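Local coordinates for tetratricopeptide repeat domain protein (Salinibacter ruber, PDB 3MA5), which is of unknown function but folds into tetratricopeptide repeats, helical hairpins that in related proteins commonly serve as scaffolds for protein-protein interactions, at residues A[31-36]-A[41-46]. Sequence-based numbering, arbitrary orientation.
Sequences EELVET and VGTYYH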
ATOM      1  N   GLU A  31      -0.111   4.795   6.418  1.00 81.49           N
ATOM      2  CA  GLU A  31       0.031   3.959   7.608  1.00 81.28           C
ATOM      3  C   GLU A  31      -1.176   4.079   8.507  1.00 81.18           C
ATOM      4  O   GLU A  31      -1.642   3.087   9.076  1.00 79.53           O
ATOM      5  CB  GLU A  31       1.288   4.350   8.391  1.00 78.76           C
ATOM      6  CG  GLU A  31       2.435   3.363   8.252  1.00 81.16           C
ATOM      7  CD  GLU A  31       3.776   3.992   8.595  1.00 85.09           C
ATOM      8  OE1 GLU A  31       3.807   4.812   9.533  1.00 81.91           O
ATOM      9  OE2 GLU A  31       4.795   3.668   7.938  1.00 80.75           O
ATOM     10  N   GLU A  32      -1.663   5.308   8.624  1.00 79.57           N
ATOM     11  CA  GLU A  32      -2.824   5.650   9.434  1.00 82.51           C
ATOM     12  C   GLU A  32      -4.053   4.906   8.889  1.00 86.21           C
ATOM     13  O   GLU A  32      -4.762   4.204   9.615  1.00 84.39           O
ATOM     14  CB  GLU A  32      -3.000   7.154   9.332  1.00 80.08           C
ATOM     15  CG  GLU A  32      -4.124   7.766  10.095  1.00 85.95           C
ATOM     16  CD  GLU A  32      -4.324   9.203   9.643  1.00102.64           C
ATOM     17  OE1 GLU A  32      -4.602   9.385   8.428  1.00104.17           O
ATOM     18  OE2 GLU A  32      -4.190  10.140  10.476  1.00105.40           O
ATOM     19  N   LEU A  33      -4.272   5.065   7.589  1.00 82.91           N
ATOM     20  CA  LEU A  33      -5.361   4.420   6.871  1.00 79.05           C
ATOM     21  C   LEU A  33      -5.356   2.935   7.070  1.00 80.27           C
ATOM     22  O   LEU A  33      -6.393   2.319   7.206  1.00 85.91           O
ATOM     23  CB  LEU A  33      -5.213   4.648   5.384  1.00 83.24           C
ATOM     24  CG  LEU A  33      -6.019   5.734   4.714  1.00 80.83           C
ATOM     25  CD1 LEU A  33      -5.637   5.744   3.255  1.00 79.95           C
ATOM     26  CD2 LEU A  33      -7.496   5.467   4.893  1.00 78.54           C
ATOM     27  N   VAL A  34      -4.174   2.348   7.034  1.00 76.07           N
ATOM     28  CA  VAL A  34      -4.067   0.916   7.188  1.00 74.82           C
ATOM     29  C   VAL A  34      -4.516   0.404   8.558  1.00 84.60           C
ATOM     30  O   VAL A  34      -4.947  -0.743   8.684  1.00 88.90           O
ATOM     31  CB  VAL A  34      -2.642   0.453   6.855  1.00 78.88           C
ATOM     32  CG1 VAL A  34      -2.348  -0.880   7.491  1.00 75.88           C
ATOM     33  CG2 VAL A  34      -2.516   0.308   5.349  1.00 81.63           C
ATOM     34  N   GLU A  35      -4.441   1.246   9.583  1.00 87.64           N
ATOM     35  CA  GLU A  35      -4.861   0.808  10.903  1.00 87.14           C
ATOM     36  C   GLU A  35      -6.269   1.279  11.254  1.00 86.89           C
ATOM     37  O   GLU A  35      -6.974   0.606  12.009  1.00 89.70           O
ATOM     38  CB  GLU A  35      -3.833   1.233  11.968  1.00 87.42           C
ATOM     39  CG  GLU A  35      -3.372   2.671  11.909  1.00 94.76           C
ATOM     40  CD  GLU A  35      -2.045   2.896  12.651  1.00105.14           C
ATOM     41  OE1 GLU A  35      -1.448   1.895  13.124  1.00104.81           O
ATOM     42  OE2 GLU A  35      -1.598   4.072  12.751  1.00101.79           O
ATOM     43  N   THR A  36      -6.694   2.414  10.702  1.00 80.51           N
ATOM     44  CA  THR A  36      -8.041   2.907  10.965  1.00 82.48           C
ATOM     45  C   THR A  36      -9.048   2.128  10.130  1.00 80.36           C
ATOM     46  O   THR A  36     -10.036   1.632  10.644  1.00 83.61           O
ATOM     47  CB  THR A  36      -8.182   4.421  10.660  1.00 84.23           C
ATOM     48  OG1 THR A  36      -7.802   4.696   9.308  1.00 85.55           O
ATOM     49  CG2 THR A  36      -7.317   5.228  11.609  1.00 81.61           C
ATOM     50  N   VAL A  41      -8.601  -2.011   0.692  1.00 80.53           N
ATOM     51  CA  VAL A  41      -7.516  -2.570  -0.142  1.00 76.36           C
ATOM     52  C   VAL A  41      -6.501  -1.677  -0.874  1.00 78.67           C
ATOM     53  O   VAL A  41      -5.331  -2.047  -1.007  1.00 80.81           O
ATOM     54  CB  VAL A  41      -8.101  -3.501  -1.227  1.00 73.28           C
ATOM     55  CG1 VAL A  41      -7.365  -4.812  -1.243  1.00 72.91           C
ATOM     56  CG2 VAL A  41      -9.580  -3.697  -0.990  1.00 80.95           C
ATOM     57  N   GLY A  42      -6.947  -0.525  -1.362  1.00 70.00           N
ATOM     58  CA  GLY A  42      -6.079   0.353  -2.121  1.00 69.92           C
ATOM     59  C   GLY A  42      -4.799   0.846  -1.489  1.00 80.33           C
ATOM     60  O   GLY A  42      -3.806   1.106  -2.194  1.00 76.35           O
ATOM     61  N   THR A  43      -4.818   0.976  -0.166  1.00 75.78           N
ATOM     62  CA  THR A  43      -3.669   1.457   0.587  1.00 73.35           C
ATOM     63  C   THR A  43      -2.457   0.540   0.550  1.00 70.22           C
ATOM     64  O   THR A  43      -1.325   0.993   0.470  1.00 71.34           O
ATOM     65  CB  THR A  43      -4.021   1.647   2.060  1.00 76.23           C
ATOM     66  OG1 THR A  43      -5.310   2.243   2.168  1.00 69.06           O
ATOM     67  CG2 THR A  43      -3.008   2.538   2.741  1.00 73.52           C
ATOM     68  N   TYR A  44      -2.699  -0.757   0.607  1.00 64.11           N
ATOM     69  CA  TYR A  44      -1.602  -1.705   0.657  1.00 61.70           C
ATOM     70  C   TYR A  44      -0.597  -1.685  -0.471  1.00 64.00           C
ATOM     71  O   TYR A  44       0.575  -1.900  -0.230  1.00 64.08           O
ATOM     72  CB  TYR A  44      -2.152  -3.121   0.854  1.00 66.12           C
ATOM     73  CG  TYR A  44      -2.959  -3.261   2.118  1.00 74.81           C
ATOM     74  CD1 TYR A  44      -4.269  -2.794   2.183  1.00 73.65           C
ATOM     75  CD2 TYR A  44      -2.391  -3.806   3.273  1.00 74.28           C
ATOM     76  CE1 TYR A  44      -5.001  -2.859   3.379  1.00 75.18           C
ATOM     77  CE2 TYR A  44      -3.106  -3.880   4.469  1.00 79.95           C
ATOM     78  CZ  TYR A  44      -4.410  -3.400   4.516  1.00 76.85           C
ATOM     79  OH  TYR A  44      -5.115  -3.428   5.702  1.00 74.69           O
ATOM     80  N   TYR A  45      -1.035  -1.430  -1.695  1.00 70.09           N
ATOM     81  CA  TYR A  45      -0.086  -1.421  -2.797  1.00 64.24           C
ATOM     82  C   TYR A  45       0.844  -0.201  -2.800  1.00 65.42           C
ATOM     83  O   TYR A  45       2.043  -0.320  -3.027  1.00 64.02           O
ATOM     84  CB  TYR A  45      -0.835  -1.533  -4.127  1.00 57.16           C
ATOM     85  CG  TYR A  45       0.028  -1.329  -5.333  1.00 60.62           C
ATOM     86  CD1 TYR A  45       0.307  -0.046  -5.803  1.00 65.71           C
ATOM     87  CD2 TYR A  45       0.627  -2.411  -5.967  1.00 61.48           C
ATOM     88  CE1 TYR A  45       1.179   0.151  -6.885  1.00 67.18           C
ATOM     89  CE2 TYR A  45       1.500  -2.223  -7.050  1.00 63.73           C
ATOM     90  CZ  TYR A  45       1.774  -0.939  -7.502  1.00 69.38           C
ATOM     91  OH  TYR A  45       2.638  -0.733  -8.555  1.00 73.17           O
ATOM     92  N   HIS A  46       0.294   0.972  -2.546  1.00 65.74           N
ATOM     93  CA  HIS A  46       1.107   2.160  -2.529  1.00 68.69           C
ATOM     94  C   HIS A  46       1.994   2.242  -1.298  1.00 70.43           C
ATOM     95  O   HIS A  46       3.077   2.811  -1.371  1.00 72.15           O
ATOM     96  CB  HIS A  46       0.224   3.408  -2.630  1.00 72.84           C
ATOM     97  CG  HIS A  46      -0.557   3.480  -3.904  1.00 79.73           C
ATOM     98  ND1 HIS A  46       0.037   3.446  -5.142  1.00 77.28           N
ATOM     99  CD2 HIS A  46      -1.897   3.497  -4.131  1.00 80.45           C
ATOM    100  CE1 HIS A  46      -0.892   3.424  -6.079  1.00 79.76           C
ATOM    101  NE2 HIS A  46      -2.075   3.454  -5.487  1.00 83.71           N
TER
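Over one face of the Y44 ring stands the CG2 methyl of V34, 4.2 Å above the plane and displaced toward the rim, nearest to CZ among the ring carbons; at the edge, in the plane of the ring, lies the backbone carbon C of V41. The phenol is brought to V34 by a first torsion that sets CG beside the backbone N (chi1 -59°), which sends the ring back along its helix toward the end of helix 23-36. There OH of Y44 comes 4.0 Å from the carbonyl O of V34, too far for a hydrogen bond, and 4.2 Å from CG1 of the same valine. The contact is a worked example of how tetratricopeptide repeats are joined: the last turn of helix 23-36, in one predicted repeat, packs on the first turn of helix 42-53, in the next, after a short loop reverses the chain. The two short segments run roughly antiparallel, at 145°, with axes 9.5 Å apart. T43 points at helix 23-36 and meets two of its side chains. Its CG2, anti to the backbone N, meets V34 CG2 at 3.5 Å, while OG1 lies 3.7 Å from CD1 of L33 and bonds weakly back to the carbonyl O of Y40. A glycine in place of T43 would probably open a gap between the two helices beside V34 and L33, and leave the Y40 carbonyl without this weak partner. Farther out, L33 reaches R10 and Y11 of helix 7-19, whereas Y44 touches T63 and Q66 of helix 57-74 and L83 of helix 77-91.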